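PDB 3OXN: putative transcriptional regulator, LysR family from Vibrio parahaemolyticus, which probably acts as a DNA-binding transcription factor, this chain being its LysR-type effector-binding domain without the helix-turn-helix part that meets DNA. Local coordinates for residues P54-H57 / D58-S61; D111-S115 / H116-M120; A122-D125 / G126-A129; P206-E209 / W210-V214. All coordinates share one frame; numbering follows the deposited sequence.

From the N terminus, the four contacts follow one another in series; none nests in or crosses another, and each is local. Interaction 1 closes the turn from strand 49-54 into helix 60-65 in one lobe of the two-lobed domain. Interactions 2 and 3 belong to the other lobe: interaction 2 turns helix 110-114 into strand 117-120, and interaction 3 leads from the end of that strand into helix 125-134, the two touching through selenomethionine Met120 and Lys128. His57 of interaction 1 packs on Ser124 of interaction 3, joining the lobes. Interaction 4, at the start of helix 206-227, lies back in the first lobe, its centre about 42 Å from that of interaction 2.

Interaction 1: P54-H57 / D58-S61; sequences PLQH and DRLS
Gln56 and Arg59 each carry CG anti to the carbonyl carbon (chi1 -58° and -47°), which sends both side chains the same way, side by side, from a type I beta-turn that starts at Gln56 and ends at Arg59. The turn joins strand 49-54 to helix 60-65 in one lobe of a periplasmic-binding-protein-like fold, and Arg59 is the helix N-cap. Arg59 N closes it on Gln56 O at 2.7 Å. Farther out, Arg59 NH1 donates to Gln56 OE1 at 2.9 Å; this bond lies in the amide carbonyl plane and meets the guanidinium at its edge, although the two flat groups are turned 38° apart. NH1 also forms a salt bridge with Glu67, so the Gln56 amide and the Glu67 carboxylate share this nitrogen. Gln56 itself packs against Gln56 of the second subunit. The other flank of the turn is apolar: Leu55 and Leu60 both rest on Ala72 of strand 71-74, and Leu55 CD1 meets Leu60 CD1 at 3.9 Å. Beside them the second methyl of Leu55, CD2, lies 3.5 Å above the plane of the His57 ring, over its centre.

Interaction 2: D111-S115 / H116-M120; sequences DDYLS and HPHAM
Tyr113 and His118 form a T-shaped pair, the edge of the imidazole directed at one face of the phenol ring. Their planes stand at 81° with centroids 4.2 Å apart, and His118 NE2 is the leading atom, 3.1 Å above the tyrosine plane and over the ring centre. Two first torsions make the meeting possible: Tyr113 CG is anti to its backbone nitrogen, bringing the ring end back toward the strand, while His118 CG lies beside its own backbone nitrogen (chi1 -75°) and reaches toward the helix.

Hydrogen bonds, two of them weak, line the turn between the two elements. Ser115 OG donates to Asp111 O from above the carbonyl plane, and Ser115 N to Asp112 O at 3.1 Å, so Ser115, just past the helix, closes on two carbonyls of its final turn. The bond from His116 N to Tyr113 O is weak, and the place of that oxygen is less sure. A further weak bond, from His118 ND1 to His116 O, is strongly bent (120°).

Among the packing contacts, Asp112 O lies at the edge of the His116 ring, in its plane, 3.0 Å from His116 CD2; the same imidazole also meets the ring of His101.

Tyr113 OH bonds to Thr165 on strand 163-167, tying the end of helix 110-114 to the sheet. Strand 117-120 runs parallel between strands 142-146 and 163-167, bonded through its backbone to both.

Interaction 3: A122-D125 / G126-A129; sequences AISD and GVKA
Ser124 ends an extended approach (psi 153°) and Asp125 begins helix 125-134, whose first turns close through Lys128 N to Ser124 O and Ala129 N to Asp125 O, both 2.6 Å. Ser124 is the N-cap: its OG sits between the backbone N and the carbonyl carbon (chi1 59°), from where it accepts a weak bond of 3.3 Å from Val127 N. Ile123 precedes the cap and points at the helix; its CG2 comes 3.9 Å from Val127 CB and 4.1 Å from Lys128 CB. Ile123 and Lys128 thus occupy the N' and N4 positions that pair in a hydrophobic staple, although here Lys128 offers little more than CB and the apolar contact is chiefly with Val127. The capped turn follows strand 117-120 in the second lobe of the LysR effector-binding fold and faces the first, where Ser124 packs on His57. Effectors of LysR relatives bind in the cleft between such lobes, so this helix end probably borders the corresponding pocket. The charged ends turn elsewhere: Asp125 OD1 forms a salt bridge with Arg146 NH1, whereas the Lys128 chain bends at chi2 (-90°) and carries NZ to a salt bridge with Glu132 OE1.

Interaction 4: P206-E209 / W210-V214; sequences PAQE and WLRSV
Residues 206-209 and 210-214 are successive turns at the beginning of helix 206-227, held by i to i+4 backbone bonds: Leu211 N to Ala207 O at 2.8 Å and Arg212 N to Gln208 O at 3.0 Å, the latter nearly straight (173°). Trp210 N is less firmly held, making weak bonds to both Pro206 O and Ala207 O. The Arg212 chain bends at chi3 (-78°) and folds back along the helix, one face of its guanidinium resting over Gln208 O without a hydrogen bond, 3.2 Å from the plane and toward the rim, with Glu209 CA under the same face. Gln208 CB touches Arg212 NH1 at 3.3 Å. The polar reach of the arginine is directed elsewhere: NH1 bonds to Cys202 O, and the group makes a cation-pi contact with Trp198. Of the Glu209 side chain, CG comes nearest, 3.7 Å from Arg212 NH2; the carboxylate, its plane turned 84° from the guanidinium, makes no salt bridge with it. Gln208 and Leu211 run side by side, Gln208 OE1 lying 3.9 Å from Leu211 CD1. Trp210 presents an edge to Ala207 O, which lies in the ring plane 3.6 Å from Trp210 CE3, while NE1 bonds to Glu44 on helix 28-44. Ala207, Gln208 and Leu211 pack on Phe21 of strand 20-25, and Leu211 also on Ile23. A helix packed on one face of a mixed sheet is the alpha/beta sandwich layering of periplasmic-binding-protein lobes, here supplied by the C-terminal helix, which follows strand 194-199 of the same lobe.

Interaction 1: P54-H57 / D58-S61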
ATOM      1  N   PRO A  54      -0.087  -6.746   4.439  1.00 34.87           N
ATOM      2  CA  PRO A  54       0.397  -7.116   3.109  1.00 33.73           C
ATOM      3  C   PRO A  54       0.515  -8.626   2.895  1.00 34.24           C
ATOM      4  O   PRO A  54       1.228  -9.327   3.630  1.00 34.82           O
ATOM      5  CB  PRO A  54       1.775  -6.456   3.055  1.00 31.35           C
ATOM      6  CG  PRO A  54       1.633  -5.265   3.934  1.00 32.67           C
ATOM      7  CD  PRO A  54       0.765  -5.725   5.070  1.00 33.65           C
ATOM      8  N   LEU A  55      -0.200  -9.116   1.885  1.00 32.16           N
ATOM      9  CA  LEU A  55       0.028 -10.453   1.364  1.00 32.43           C
ATOM     10  C   LEU A  55       1.470 -10.549   0.889  1.00 36.41           C
ATOM     11  O   LEU A  55       1.960  -9.656   0.201  1.00 40.53           O
ATOM     12  CB  LEU A  55      -0.880 -10.713   0.166  1.00 29.65           C
ATOM     13  CG  LEU A  55      -1.172 -12.199  -0.041  1.00 34.66           C
ATOM     14  CD1 LEU A  55      -2.535 -12.528   0.581  1.00 30.77           C
ATOM     15  CD2 LEU A  55      -1.129 -12.609  -1.519  1.00 33.28           C
ATOM     16  N   GLN A  56       2.162 -11.617   1.263  1.00 35.48           N
ATOM     17  CA  GLN A  56       3.422 -11.957   0.622  1.00 34.80           C
ATOM     18  C   GLN A  56       3.111 -13.162  -0.255  1.00 36.66           C
ATOM     19  O   GLN A  56       2.921 -14.265   0.243  1.00 35.63           O
ATOM     20  CB  GLN A  56       4.490 -12.258   1.672  1.00 38.86           C
ATOM     21  CG  GLN A  56       4.749 -11.097   2.653  1.00 37.83           C
ATOM     22  CD  GLN A  56       5.204 -11.583   4.027  1.00 42.29           C
ATOM     23  OE1 GLN A  56       5.426 -12.778   4.224  1.00 44.18           O
ATOM     24  NE2 GLN A  56       5.340 -10.658   4.984  1.00 40.87           N
ATOM     25  N   HIS A  57       3.008 -12.922  -1.562  1.00 46.68           N
ATOM     26  CA  HIS A  57       2.418 -13.882  -2.524  1.00 41.56           C
ATOM     27  C   HIS A  57       2.995 -15.301  -2.525  1.00 40.70           C
ATOM     28  O   HIS A  57       2.259 -16.266  -2.772  1.00 35.15           O
ATOM     29  CB  HIS A  57       2.452 -13.318  -3.954  1.00 38.23           C
ATOM     30  CG  HIS A  57       1.141 -12.762  -4.425  1.00 44.83           C
ATOM     31  ND1 HIS A  57       0.861 -11.411  -4.431  1.00 45.22           N
ATOM     32  CD2 HIS A  57       0.035 -13.376  -4.920  1.00 42.52           C
ATOM     33  CE1 HIS A  57      -0.358 -11.215  -4.906  1.00 36.84           C
ATOM     34  NE2 HIS A  57      -0.881 -12.391  -5.211  1.00 35.81           N
ATOM     35  N   ASP A  58       4.300 -15.431  -2.266  1.00 43.91           N
ATOM     36  CA  ASP A  58       4.941 -16.752  -2.259  1.00 40.59           C
ATOM     37  C   ASP A  58       4.764 -17.402  -0.900  1.00 35.19           C
ATOM     38  O   ASP A  58       5.023 -18.587  -0.727  1.00 34.51           O
ATOM     39  CB  ASP A  58       6.421 -16.655  -2.626  1.00 40.44           C
ATOM     40  CG  ASP A  58       6.708 -15.495  -3.570  1.00 51.35           C
ATOM     41  OD1 ASP A  58       6.974 -15.736  -4.772  1.00 50.66           O
ATOM     42  OD2 ASP A  58       6.644 -14.333  -3.104  1.00 55.69           O
ATOM     43  N   ARG A  59       4.294 -16.610   0.054  1.00 32.96           N
ATOM     44  CA  ARG A  59       4.055 -17.086   1.408  1.00 36.01           C
ATOM     45  C   ARG A  59       2.570 -17.094   1.718  1.00 33.63           C
ATOM     46  O   ARG A  59       2.179 -17.092   2.879  1.00 35.03           O
ATOM     47  CB  ARG A  59       4.773 -16.194   2.439  1.00 37.69           C
ATOM     48  CG  ARG A  59       6.214 -15.880   2.106  1.00 36.76           C
ATOM     49  CD  ARG A  59       7.029 -15.567   3.355  1.00 40.54           C
ATOM     50  NE  ARG A  59       6.835 -16.576   4.394  1.00 39.90           N
ATOM     51  CZ  ARG A  59       6.282 -16.339   5.583  1.00 39.35           C
ATOM     52  NH1 ARG A  59       5.879 -15.113   5.911  1.00 33.87           N
ATOM     53  NH2 ARG A  59       6.150 -17.329   6.454  1.00 38.45           N
ATOM     54  N   LEU A  60       1.747 -17.084   0.673  1.00 34.87           N
ATOM     55  CA  LEU A  60       0.296 -17.088   0.826  1.00 30.99           C
ATOM     56  C   LEU A  60      -0.168 -18.124   1.852  1.00 32.04           C
ATOM     57  O   LEU A  60      -0.871 -17.800   2.824  1.00 29.56           O
ATOM     58  CB  LEU A  60      -0.371 -17.365  -0.522  1.00 31.14           C
ATOM     59  CG  LEU A  60      -1.889 -17.583  -0.517  1.00 30.23           C
ATOM     60  CD1 LEU A  60      -2.609 -16.319  -0.099  1.00 27.92           C
ATOM     61  CD2 LEU A  60      -2.377 -18.053  -1.873  1.00 30.79           C
ATOM     62  N   SER A  61       0.217 -19.374   1.614  1.00 31.38           N
ATOM     63  CA  SER A  61      -0.216 -20.473   2.457  1.00 29.38           C
ATOM     64  C   SER A  61       0.458 -20.441   3.820  1.00 33.61           C
ATOM     65  O   SER A  61      -0.132 -20.854   4.818  1.00 36.26           O
ATOM     66  CB  SER A  61       0.052 -21.806   1.777  1.00 28.68           C
ATOM     67  OG  SER A  61      -0.385 -22.871   2.593  1.00 26.57           O
TER

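Interaction 2: D111-S115 / H116-M120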
ATOM      1  N   ASP A 111       1.244   0.817 -30.943  1.00 36.48           N
ATOM      2  CA  ASP A 111       2.482   1.534 -31.156  1.00 40.24           C
ATOM      3  C   ASP A 111       2.647   2.642 -30.131  1.00 38.78           C
ATOM      4  O   ASP A 111       3.692   2.740 -29.513  1.00 45.39           O
ATOM      5  CB  ASP A 111       2.611   2.121 -32.560  1.00 46.59           C
ATOM      6  CG  ASP A 111       3.853   3.007 -32.695  1.00 53.82           C
ATOM      7  OD1 ASP A 111       4.966   2.537 -32.342  1.00 52.45           O
ATOM      8  OD2 ASP A 111       3.722   4.177 -33.128  1.00 59.23           O
ATOM      9  N   ASP A 112       1.634   3.476 -29.941  1.00 38.32           N
ATOM     10  CA  ASP A 112       1.765   4.573 -28.983  1.00 36.62           C
ATOM     11  C   ASP A 112       2.138   4.031 -27.612  1.00 35.41           C
ATOM     12  O   ASP A 112       3.036   4.556 -26.942  1.00 35.42           O
ATOM     13  CB  ASP A 112       0.468   5.374 -28.877  1.00 40.53           C
ATOM     14  CG  ASP A 112      -0.072   5.800 -30.228  1.00 40.50           C
ATOM     15  OD1 ASP A 112      -0.534   4.922 -31.000  1.00 38.15           O
ATOM     16  OD2 ASP A 112      -0.041   7.019 -30.503  1.00 41.48           O
ATOM     17  N   TYR A 113       1.442   2.980 -27.198  1.00 33.41           N
ATOM     18  CA  TYR A 113       1.723   2.335 -25.924  1.00 32.92           C
ATOM     19  C   TYR A 113       3.221   1.998 -25.830  1.00 35.59           C
ATOM     20  O   TYR A 113       3.908   2.394 -24.879  1.00 35.33           O
ATOM     21  CB  TYR A 113       0.853   1.079 -25.794  1.00 32.78           C
ATOM     22  CG  TYR A 113       0.873   0.401 -24.444  1.00 31.82           C
ATOM     23  CD1 TYR A 113       1.597  -0.758 -24.243  1.00 31.07           C
ATOM     24  CD2 TYR A 113       0.144   0.913 -23.378  1.00 33.75           C
ATOM     25  CE1 TYR A 113       1.609  -1.381 -23.021  1.00 36.22           C
ATOM     26  CE2 TYR A 113       0.147   0.306 -22.152  1.00 32.88           C
ATOM     27  CZ  TYR A 113       0.884  -0.846 -21.970  1.00 37.65           C
ATOM     28  OH  TYR A 113       0.911  -1.466 -20.730  1.00 35.67           O
ATOM     29  N   LEU A 114       3.724   1.298 -26.842  1.00 32.65           N
ATOM     30  CA  LEU A 114       5.109   0.826 -26.875  1.00 35.00           C
ATOM     31  C   LEU A 114       6.195   1.911 -27.033  1.00 37.63           C
ATOM     32  O   LEU A 114       7.384   1.600 -26.952  1.00 37.70           O
ATOM     33  CB  LEU A 114       5.276  -0.241 -27.966  1.00 31.67           C
ATOM     34  CG  LEU A 114       5.057  -1.698 -27.543  1.00 33.53           C
ATOM     35  CD1 LEU A 114       4.052  -1.823 -26.425  1.00 31.28           C
ATOM     36  CD2 LEU A 114       4.633  -2.534 -28.736  1.00 34.42           C
ATOM     37  N   SER A 115       5.801   3.168 -27.238  1.00 34.22           N
ATOM     38  CA  SER A 115       6.770   4.248 -27.429  1.00 35.09           C
ATOM     39  C   SER A 115       6.954   5.115 -26.199  1.00 34.73           C
ATOM     40  O   SER A 115       7.667   6.107 -26.251  1.00 37.86           O
ATOM     41  CB  SER A 115       6.339   5.188 -28.561  1.00 38.87           C
ATOM     42  OG  SER A 115       5.396   4.587 -29.421  1.00 42.32           O
ATOM     43  N   HIS A 116       6.284   4.785 -25.105  1.00 36.27           N
ATOM     44  CA  HIS A 116       6.278   5.679 -23.950  1.00 37.32           C
ATOM     45  C   HIS A 116       6.766   4.980 -22.684  1.00 37.48           C
ATOM     46  O   HIS A 116       6.673   3.749 -22.577  1.00 37.62           O
ATOM     47  CB  HIS A 116       4.867   6.243 -23.726  1.00 38.20           C
ATOM     48  CG  HIS A 116       4.467   7.301 -24.706  1.00 35.51           C
ATOM     49  ND1 HIS A 116       4.603   8.648 -24.443  1.00 38.17           N
ATOM     50  CD2 HIS A 116       3.921   7.212 -25.939  1.00 35.27           C
ATOM     51  CE1 HIS A 116       4.163   9.345 -25.479  1.00 37.32           C
ATOM     52  NE2 HIS A 116       3.745   8.497 -26.401  1.00 36.50           N
ATOM     53  N   PRO A 117       7.276   5.767 -21.715  1.00 36.20           N
ATOM     54  CA  PRO A 117       7.732   5.223 -20.430  1.00 36.57           C
ATOM     55  C   PRO A 117       6.527   4.663 -19.692  1.00 36.23           C
ATOM     56  O   PRO A 117       5.476   5.300 -19.693  1.00 35.19           O
ATOM     57  CB  PRO A 117       8.239   6.455 -19.675  1.00 35.55           C
ATOM     58  CG  PRO A 117       8.118   7.607 -20.615  1.00 35.32           C
ATOM     59  CD  PRO A 117       7.207   7.235 -21.703  1.00 34.45           C
ATOM     60  N   HIS A 118       6.675   3.501 -19.077  1.00 34.44           N
ATOM     61  CA  HIS A 118       5.560   2.849 -18.415  1.00 33.98           C
ATOM     62  C   HIS A 118       5.767   2.841 -16.911  1.00 33.61           C
ATOM     63  O   HIS A 118       6.859   2.533 -16.439  1.00 34.52           O
ATOM     64  CB  HIS A 118       5.412   1.404 -18.910  1.00 37.75           C
ATOM     65  CG  HIS A 118       4.814   1.279 -20.281  1.00 39.05           C
ATOM     66  ND1 HIS A 118       5.464   1.710 -21.421  1.00 38.49           N
ATOM     67  CD2 HIS A 118       3.644   0.738 -20.696  1.00 36.81           C
ATOM     68  CE1 HIS A 118       4.707   1.455 -22.477  1.00 37.27           C
ATOM     69  NE2 HIS A 118       3.602   0.860 -22.067  1.00 33.31           N
ATOM     70  N   ALA A 119       4.716   3.185 -16.167  1.00 32.06           N
ATOM     71  CA  ALA A 119       4.705   3.049 -14.710  1.00 32.97           C
ATOM     72  C   ALA A 119       3.673   2.005 -14.291  1.00 32.29           C
ATOM     73  O   ALA A 119       2.481   2.183 -14.518  1.00 32.99           O
ATOM     74  CB  ALA A 119       4.411   4.383 -14.055  1.00 33.26           C
HETATM   75  N   MSE A 120       4.121   0.907 -13.692  1.00 34.52           N
HETATM   76  CA  MSE A 120       3.207  -0.196 -13.391  1.00 36.18           C
HETATM   77  C   MSE A 120       2.782  -0.263 -11.942  1.00 33.38           C
HETATM   78  O   MSE A 120       3.558  -0.656 -11.081  1.00 37.50           O
HETATM   79  CB  MSE A 120       3.826  -1.525 -13.777  1.00 37.84           C
HETATM   80  CG  MSE A 120       2.909  -2.683 -13.507  1.00 39.80           C
HETATM   81 SE   MSE A 120       3.432  -4.285 -14.496  1.00 73.34          SE
HETATM   82  CE  MSE A 120       3.825  -3.492 -16.249  1.00 43.76           C
TER

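Interaction 3: A122-D125 / G126-A129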
ATOM      1  N   ALA A 122       0.337  -1.379  -8.612  1.00 31.89           N
ATOM      2  CA  ALA A 122      -0.601  -2.277  -7.921  1.00 31.13           C
ATOM      3  C   ALA A 122      -0.874  -3.612  -8.596  1.00 31.43           C
ATOM      4  O   ALA A 122      -1.850  -4.296  -8.265  1.00 28.41           O
ATOM      5  CB  ALA A 122      -1.909  -1.552  -7.653  1.00 31.28           C
ATOM      6  N   ILE A 123      -0.009  -3.971  -9.538  1.00 32.60           N
ATOM      7  CA  ILE A 123      -0.133  -5.190 -10.322  1.00 30.41           C
ATOM      8  C   ILE A 123       0.748  -6.250  -9.703  1.00 35.99           C
ATOM      9  O   ILE A 123       1.950  -6.033  -9.538  1.00 42.87           O
ATOM     10  CB  ILE A 123       0.418  -4.958 -11.732  1.00 31.71           C
ATOM     11  CG1 ILE A 123      -0.482  -3.995 -12.516  1.00 34.63           C
ATOM     12  CG2 ILE A 123       0.633  -6.278 -12.450  1.00 34.34           C
ATOM     13  CD1 ILE A 123      -1.826  -4.575 -12.969  1.00 33.53           C
ATOM     14  N   SER A 124       0.189  -7.404  -9.370  1.00 33.70           N
ATOM     15  CA  SER A 124       1.022  -8.485  -8.852  1.00 32.01           C
ATOM     16  C   SER A 124       1.985  -9.038  -9.917  1.00 36.23           C
ATOM     17  O   SER A 124       1.708  -8.964 -11.112  1.00 34.63           O
ATOM     18  CB  SER A 124       0.146  -9.599  -8.324  1.00 30.12           C
ATOM     19  OG  SER A 124      -0.687 -10.084  -9.351  1.00 32.12           O
ATOM     20  N   ASP A 125       3.120  -9.582  -9.482  1.00 38.10           N
ATOM     21  CA  ASP A 125       4.036 -10.296 -10.375  1.00 35.67           C
ATOM     22  C   ASP A 125       3.297 -11.289 -11.281  1.00 34.07           C
ATOM     23  O   ASP A 125       3.477 -11.292 -12.501  1.00 34.77           O
ATOM     24  CB  ASP A 125       5.096 -11.050  -9.558  1.00 39.41           C
ATOM     25  CG  ASP A 125       5.987 -10.119  -8.737  1.00 47.43           C
ATOM     26  OD1 ASP A 125       6.792  -9.351  -9.324  1.00 46.04           O
ATOM     27  OD2 ASP A 125       5.892 -10.167  -7.493  1.00 55.80           O
ATOM     28  N   GLY A 126       2.484 -12.149 -10.677  1.00 30.15           N
ATOM     29  CA  GLY A 126       1.706 -13.123 -11.422  1.00 30.20           C
ATOM     30  C   GLY A 126       0.879 -12.501 -12.539  1.00 36.07           C
ATOM     31  O   GLY A 126       0.773 -13.064 -13.641  1.00 36.91           O
ATOM     32  N   VAL A 127       0.283 -11.338 -12.264  1.00 34.85           N
ATOM     33  CA  VAL A 127      -0.434 -10.577 -13.292  1.00 33.20           C
ATOM     34  C   VAL A 127       0.520  -9.848 -14.235  1.00 31.34           C
ATOM     35  O   VAL A 127       0.224  -9.690 -15.407  1.00 29.33           O
ATOM     36  CB  VAL A 127      -1.414  -9.557 -12.678  1.00 33.84           C
ATOM     37  CG1 VAL A 127      -2.121  -8.761 -13.784  1.00 31.58           C
ATOM     38  CG2 VAL A 127      -2.418 -10.267 -11.797  1.00 30.11           C
ATOM     39  N   LYS A 128       1.649  -9.394 -13.691  1.00 35.07           N
ATOM     40  CA  LYS A 128       2.758  -8.808 -14.453  1.00 35.87           C
ATOM     41  C   LYS A 128       3.221  -9.796 -15.518  1.00 35.45           C
ATOM     42  O   LYS A 128       3.518  -9.423 -16.660  1.00 31.04           O
ATOM     43  CB  LYS A 128       3.932  -8.541 -13.501  1.00 39.58           C
ATOM     44  CG  LYS A 128       4.783  -7.326 -13.804  1.00 39.89           C
ATOM     45  CD  LYS A 128       5.945  -7.626 -14.717  1.00 41.54           C
ATOM     46  CE  LYS A 128       6.858  -6.403 -14.791  1.00 45.78           C
ATOM     47  NZ  LYS A 128       8.157  -6.685 -15.478  1.00 55.57           N
ATOM     48  N   ALA A 129       3.295 -11.062 -15.115  1.00 33.83           N
ATOM     49  CA  ALA A 129       3.698 -12.127 -16.013  1.00 32.66           C
ATOM     50  C   ALA A 129       2.627 -12.318 -17.081  1.00 31.66           C
ATOM     51  O   ALA A 129       2.931 -12.596 -18.234  1.00 32.29           O
ATOM     52  CB  ALA A 129       3.928 -13.411 -15.229  1.00 29.38           C
TER

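Interaction 4: P206-E209 / W210-V214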
ATOM      1  N   PRO A 206     -18.267 -20.298  12.294  1.00 48.53           N
ATOM      2  CA  PRO A 206     -19.448 -19.427  12.168  1.00 47.03           C
ATOM      3  C   PRO A 206     -19.082 -17.981  11.817  1.00 47.64           C
ATOM      4  O   PRO A 206     -19.792 -17.352  11.023  1.00 48.12           O
ATOM      5  CB  PRO A 206     -20.060 -19.467  13.568  1.00 46.38           C
ATOM      6  CG  PRO A 206     -19.608 -20.776  14.146  1.00 47.23           C
ATOM      7  CD  PRO A 206     -18.301 -21.127  13.514  1.00 46.03           C
ATOM      8  N   ALA A 207     -17.997 -17.469  12.405  1.00 44.39           N
ATOM      9  CA  ALA A 207     -17.551 -16.093  12.168  1.00 44.42           C
ATOM     10  C   ALA A 207     -16.836 -15.930  10.822  1.00 43.17           C
ATOM     11  O   ALA A 207     -17.036 -14.939  10.118  1.00 39.59           O
ATOM     12  CB  ALA A 207     -16.647 -15.627  13.305  1.00 44.71           C
ATOM     13  N   GLN A 208     -16.004 -16.907  10.474  1.00 42.96           N
ATOM     14  CA  GLN A 208     -15.306 -16.891   9.197  1.00 40.40           C
ATOM     15  C   GLN A 208     -16.270 -17.164   8.038  1.00 39.80           C
ATOM     16  O   GLN A 208     -16.168 -16.537   6.984  1.00 40.47           O
ATOM     17  CB  GLN A 208     -14.136 -17.886   9.185  1.00 40.41           C
ATOM     18  CG  GLN A 208     -13.072 -17.668  10.275  1.00 41.10           C
ATOM     19  CD  GLN A 208     -12.383 -16.295  10.214  1.00 41.22           C
ATOM     20  OE1 GLN A 208     -12.369 -15.639   9.170  1.00 43.71           O
ATOM     21  NE2 GLN A 208     -11.807 -15.864  11.340  1.00 33.86           N
ATOM     22  N   GLU A 209     -17.209 -18.090   8.218  1.00 40.39           N
ATOM     23  CA  GLU A 209     -18.195 -18.338   7.173  1.00 36.95           C
ATOM     24  C   GLU A 209     -18.984 -17.062   6.981  1.00 37.80           C
ATOM     25  O   GLU A 209     -19.488 -16.791   5.899  1.00 41.22           O
ATOM     26  CB  GLU A 209     -19.141 -19.481   7.533  1.00 39.78           C
ATOM     27  CG  GLU A 209     -18.551 -20.880   7.472  1.00 44.70           C
ATOM     28  CD  GLU A 209     -19.454 -21.918   8.152  1.00 53.51           C
ATOM     29  OE1 GLU A 209     -20.461 -21.514   8.779  1.00 48.86           O
ATOM     30  OE2 GLU A 209     -19.158 -23.137   8.061  1.00 56.43           O
ATOM     31  N   TRP A 210     -19.089 -16.265   8.036  1.00 38.45           N
ATOM     32  CA  TRP A 210     -19.837 -15.018   7.947  1.00 38.67           C
ATOM     33  C   TRP A 210     -19.027 -13.943   7.230  1.00 38.29           C
ATOM     34  O   TRP A 210     -19.519 -13.303   6.305  1.00 37.86           O
ATOM     35  CB  TRP A 210     -20.282 -14.529   9.336  1.00 41.95           C
ATOM     36  CG  TRP A 210     -20.774 -13.112   9.309  1.00 41.28           C
ATOM     37  CD1 TRP A 210     -22.023 -12.695   9.002  1.00 40.56           C
ATOM     38  CD2 TRP A 210     -20.008 -11.927   9.559  1.00 44.34           C
ATOM     39  NE1 TRP A 210     -22.097 -11.325   9.051  1.00 40.48           N
ATOM     40  CE2 TRP A 210     -20.869 -10.825   9.396  1.00 40.46           C
ATOM     41  CE3 TRP A 210     -18.670 -11.686   9.914  1.00 41.70           C
ATOM     42  CZ2 TRP A 210     -20.455  -9.507   9.572  1.00 45.24           C
ATOM     43  CZ3 TRP A 210     -18.253 -10.372  10.094  1.00 41.86           C
ATOM     44  CH2 TRP A 210     -19.142  -9.301   9.924  1.00 43.02           C
ATOM     45  N   LEU A 211     -17.785 -13.749   7.666  1.00 39.67           N
ATOM     46  CA  LEU A 211     -16.887 -12.773   7.042  1.00 40.79           C
ATOM     47  C   LEU A 211     -16.827 -12.981   5.538  1.00 35.12           C
ATOM     48  O   LEU A 211     -17.005 -12.040   4.766  1.00 33.93           O
ATOM     49  CB  LEU A 211     -15.462 -12.873   7.620  1.00 40.69           C
ATOM     50  CG  LEU A 211     -14.510 -11.664   7.544  1.00 38.08           C
ATOM     51  CD1 LEU A 211     -13.069 -12.105   7.677  1.00 37.58           C
ATOM     52  CD2 LEU A 211     -14.676 -10.876   6.269  1.00 38.25           C
ATOM     53  N   ARG A 212     -16.567 -14.215   5.131  1.00 32.86           N
ATOM     54  CA  ARG A 212     -16.421 -14.521   3.723  1.00 34.33           C
ATOM     55  C   ARG A 212     -17.636 -14.077   2.907  1.00 36.25           C
ATOM     56  O   ARG A 212     -17.497 -13.448   1.846  1.00 30.45           O
ATOM     57  CB  ARG A 212     -16.133 -16.000   3.538  1.00 32.39           C
ATOM     58  CG  ARG A 212     -14.852 -16.402   4.182  1.00 31.91           C
ATOM     59  CD  ARG A 212     -14.273 -17.624   3.524  1.00 34.72           C
ATOM     60  NE  ARG A 212     -14.947 -18.835   3.955  1.00 36.85           N
ATOM     61  CZ  ARG A 212     -14.807 -19.365   5.163  1.00 36.93           C
ATOM     62  NH1 ARG A 212     -14.021 -18.779   6.053  1.00 37.65           N
ATOM     63  NH2 ARG A 212     -15.453 -20.474   5.482  1.00 38.63           N
ATOM     64  N   SER A 213     -18.823 -14.378   3.430  1.00 36.72           N
ATOM     65  CA  SER A 213     -20.074 -14.044   2.755  1.00 38.87           C
ATOM     66  C   SER A 213     -20.328 -12.539   2.614  1.00 38.51           C
ATOM     67  O   SER A 213     -20.849 -12.083   1.583  1.00 37.38           O
ATOM     68  CB  SER A 213     -21.260 -14.719   3.452  1.00 43.77           C
ATOM     69  OG  SER A 213     -21.074 -14.700   4.852  1.00 43.29           O
ATOM     70  N   VAL A 214     -19.991 -11.764   3.644  1.00 36.10           N
ATOM     71  CA  VAL A 214     -20.128 -10.319   3.525  1.00 34.99           C
ATOM     72  C   VAL A 214     -19.155  -9.799   2.483  1.00 36.57           C
ATOM     73  O   VAL A 214     -19.492  -8.913   1.694  1.00 38.88           O
ATOM     74  CB  VAL A 214     -19.957  -9.601   4.859  1.00 36.99           C
ATOM     75  CG1 VAL A 214     -21.324  -9.295   5.457  1.00 43.55           C
ATOM     76  CG2 VAL A 214     -19.151 -10.446   5.808  1.00 38.93           C
TER